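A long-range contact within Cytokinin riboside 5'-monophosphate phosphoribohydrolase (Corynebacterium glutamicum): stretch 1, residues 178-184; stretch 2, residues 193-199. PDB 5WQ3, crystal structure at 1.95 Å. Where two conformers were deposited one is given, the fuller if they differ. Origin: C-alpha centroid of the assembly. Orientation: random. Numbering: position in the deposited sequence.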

# COMPACT_ATOMS: atom_id res chain seq x y z
N GLU C 178 27.13 -31.42 -47.70
CA GLU C 178 27.26 -31.08 -49.18
C GLU C 178 28.46 -31.73 -49.77
O GLU C 178 28.42 -32.23 -50.87
CB GLU C 178 27.44 -29.58 -49.36
CG GLU C 178 26.18 -28.85 -49.08
CD GLU C 178 25.17 -28.99 -50.21
OE1 GLU C 178 25.45 -29.63 -51.26
OE2 GLU C 178 24.12 -28.40 -50.06
N LEU C 179 29.54 -31.82 -49.00
CA LEU C 179 30.72 -32.48 -49.55
C LEU C 179 30.50 -33.89 -49.91
O LEU C 179 30.89 -34.32 -51.01
CB LEU C 179 31.90 -32.38 -48.53
CG LEU C 179 33.16 -33.09 -49.01
CD1 LEU C 179 33.72 -32.55 -50.31
CD2 LEU C 179 34.26 -33.05 -47.92
N PHE C 180 29.92 -34.69 -48.99
CA PHE C 180 29.73 -36.09 -49.26
C PHE C 180 28.61 -36.33 -50.28
O PHE C 180 28.70 -37.24 -51.06
CB PHE C 180 29.61 -36.92 -48.03
CG PHE C 180 30.92 -37.03 -47.30
CD1 PHE C 180 31.95 -37.73 -47.85
CD2 PHE C 180 31.11 -36.42 -46.10
CE1 PHE C 180 33.18 -37.82 -47.26
CE2 PHE C 180 32.37 -36.51 -45.44
CZ PHE C 180 33.38 -37.22 -46.05
N GLU C 181 27.67 -35.42 -50.36
CA GLU C 181 26.70 -35.50 -51.46
C GLU C 181 27.33 -35.28 -52.82
O GLU C 181 27.09 -36.05 -53.72
CB GLU C 181 25.69 -34.47 -51.18
CG GLU C 181 24.46 -34.44 -52.00
CD GLU C 181 23.56 -33.39 -51.37
OE1 GLU C 181 23.42 -33.41 -50.10
OE2 GLU C 181 23.09 -32.51 -52.12
N VAL C 182 28.17 -34.26 -52.98
CA VAL C 182 28.77 -34.06 -54.29
C VAL C 182 29.70 -35.23 -54.61
O VAL C 182 29.76 -35.69 -55.73
CB VAL C 182 29.44 -32.69 -54.49
CG1 VAL C 182 30.48 -32.38 -53.41
CG2 VAL C 182 30.09 -32.62 -55.86
N LEU C 183 30.44 -35.68 -53.62
CA LEU C 183 31.33 -36.80 -53.83
C LEU C 183 30.55 -38.04 -54.34
O LEU C 183 31.01 -38.67 -55.27
CB LEU C 183 32.10 -37.15 -52.57
CG LEU C 183 33.34 -36.30 -52.38
CD1 LEU C 183 33.87 -36.52 -50.98
CD2 LEU C 183 34.41 -36.65 -53.41
N CYS C 184 29.40 -38.33 -53.76
CA CYS C 184 28.55 -39.44 -54.21
C CYS C 184 27.90 -39.19 -55.60
O CYS C 184 27.64 -40.13 -56.34
CB CYS C 184 27.49 -39.75 -53.14
SG CYS C 184 26.34 -41.08 -53.56
N ASN C 193 32.55 -33.70 -64.72
CA ASN C 193 33.43 -32.56 -64.88
C ASN C 193 33.12 -31.52 -63.82
O ASN C 193 32.87 -30.31 -64.14
CB ASN C 193 33.29 -31.93 -66.26
CG ASN C 193 33.66 -32.89 -67.40
OD1 ASN C 193 32.87 -33.11 -68.33
ND2 ASN C 193 34.87 -33.42 -67.35
N PHE C 194 33.09 -32.01 -62.58
CA PHE C 194 32.55 -31.23 -61.46
C PHE C 194 33.64 -31.25 -60.41
O PHE C 194 33.63 -32.11 -59.58
CB PHE C 194 31.27 -31.86 -60.94
CG PHE C 194 30.41 -30.95 -60.12
CD1 PHE C 194 30.79 -30.56 -58.84
CD2 PHE C 194 29.20 -30.48 -60.63
CE1 PHE C 194 30.02 -29.68 -58.10
CE2 PHE C 194 28.40 -29.61 -59.88
CZ PHE C 194 28.81 -29.21 -58.59
N PRO C 195 34.59 -30.33 -60.48
CA PRO C 195 35.74 -30.37 -59.55
C PRO C 195 35.35 -30.01 -58.11
O PRO C 195 34.39 -29.27 -57.84
CB PRO C 195 36.72 -29.37 -60.16
CG PRO C 195 35.88 -28.48 -60.99
CD PRO C 195 34.82 -29.37 -61.55
N ILE C 196 36.12 -30.54 -57.15
CA ILE C 196 35.77 -30.44 -55.79
C ILE C 196 37.05 -30.05 -55.12
O ILE C 196 38.08 -30.75 -55.29
CB ILE C 196 35.29 -31.79 -55.21
CG1 ILE C 196 34.01 -32.28 -55.92
CG2 ILE C 196 35.09 -31.63 -53.69
CD1 ILE C 196 33.66 -33.70 -55.58
N VAL C 197 37.01 -28.94 -54.41
CA VAL C 197 38.24 -28.44 -53.77
C VAL C 197 38.02 -28.20 -52.31
O VAL C 197 36.95 -27.66 -51.92
CB VAL C 197 38.69 -27.10 -54.37
CG1 VAL C 197 40.04 -26.69 -53.75
CG2 VAL C 197 38.81 -27.21 -55.87
N LEU C 198 39.00 -28.64 -51.47
CA LEU C 198 38.94 -28.34 -50.03
C LEU C 198 40.06 -27.33 -49.72
O LEU C 198 41.19 -27.57 -50.09
CB LEU C 198 39.06 -29.63 -49.13
CG LEU C 198 38.24 -30.92 -49.52
CD1 LEU C 198 38.48 -32.06 -48.56
CD2 LEU C 198 36.74 -30.70 -49.60
N ILE C 199 39.73 -26.27 -49.01
CA ILE C 199 40.68 -25.24 -48.62
C ILE C 199 41.02 -25.34 -47.15
O ILE C 199 40.16 -25.25 -46.34
CB ILE C 199 40.12 -23.85 -48.85
CG1 ILE C 199 39.62 -23.68 -50.27
CG2 ILE C 199 41.10 -22.79 -48.42
CD1 ILE C 199 40.66 -23.54 -51.33

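The contact between these two stretches is a helix packed against a strand, and apolar side chains account for all of its close contacts. No hydrogen bond passes from one stretch to the other. The helix spanning 178-184 runs nearly antiparallel to the strand 196-199, with 152° between their N-to-C directions, and the two axes come no closer than 10.4 Å. At that spacing the backbones cannot touch, and the gap is filled by side chains reaching inward from both sides.

Within the two stretches, the backbone hydrogen bonds are those of the helix. Val-182 N donates to Glu-178 O at 2.9 Å, Leu-183 N to Leu-179 O at 3.0 Å, and Cys-184 N to Phe-180 O at 3.0 Å. This i to i+4 pattern brings Leu-179, Val-182 and Leu-183, spaced three and four residues apart from Leu-179, onto one side of the helix, while Glu-178, Phe-180, Glu-181 and Cys-184 stay out of reach of the strand. Glu-181 is partly exposed, and its OE1 is hydrogen-bonded elsewhere in the structure.

The second stretch selects its contacts by alternation. The CA-to-CB bonds of Phe-194, Ile-196 and Leu-198 point toward the helix, whereas those of Pro-195 and Val-197 point away.

Ile-196 is the hub of the van der Waals packing and has the largest covered area, 71 Å². Its beta-branching lets it meet the helix at two places. With chi1 m and chi2 t, Ile-196 CD1 lies 3.7 Å from Val-182 CG2 and 3.7 Å from Leu-183 CD2, and Ile-196 CG2 lies 3.8 Å from Leu-179 CD1. Leu-179 leaves its backbone sideways, but its t, p rotamer brings the end of the chain nearer, so that Leu-179 CD1 also lies 3.6 Å from Leu-198 CD2. The length of leucine suits this reach. Leu-198, with chi1 m and chi2 t, offers that apolar methyl from the strand. Leu-183 likewise starts sideways and closes the distance with its tip.

Val-182 needs no such reach, because its CA-to-CB bond already points toward the second stretch. This short, compact side chain, with chi1 p, brings CG2 into contact with two partners. Besides the contact with Ile-196, Val-182 CG2 lies 3.7 Å from Phe-194 CD1, an oblique approach to the ring. The broad ring thus extends the apolar surface beyond the strand into the preceding loop.

Leu-183 is partly exposed; the other five contacting residues are buried, where apolar side chains belong. Together the stretches bury 254 Å², counting both sides, a modest area in which every close contact is between carbon atoms.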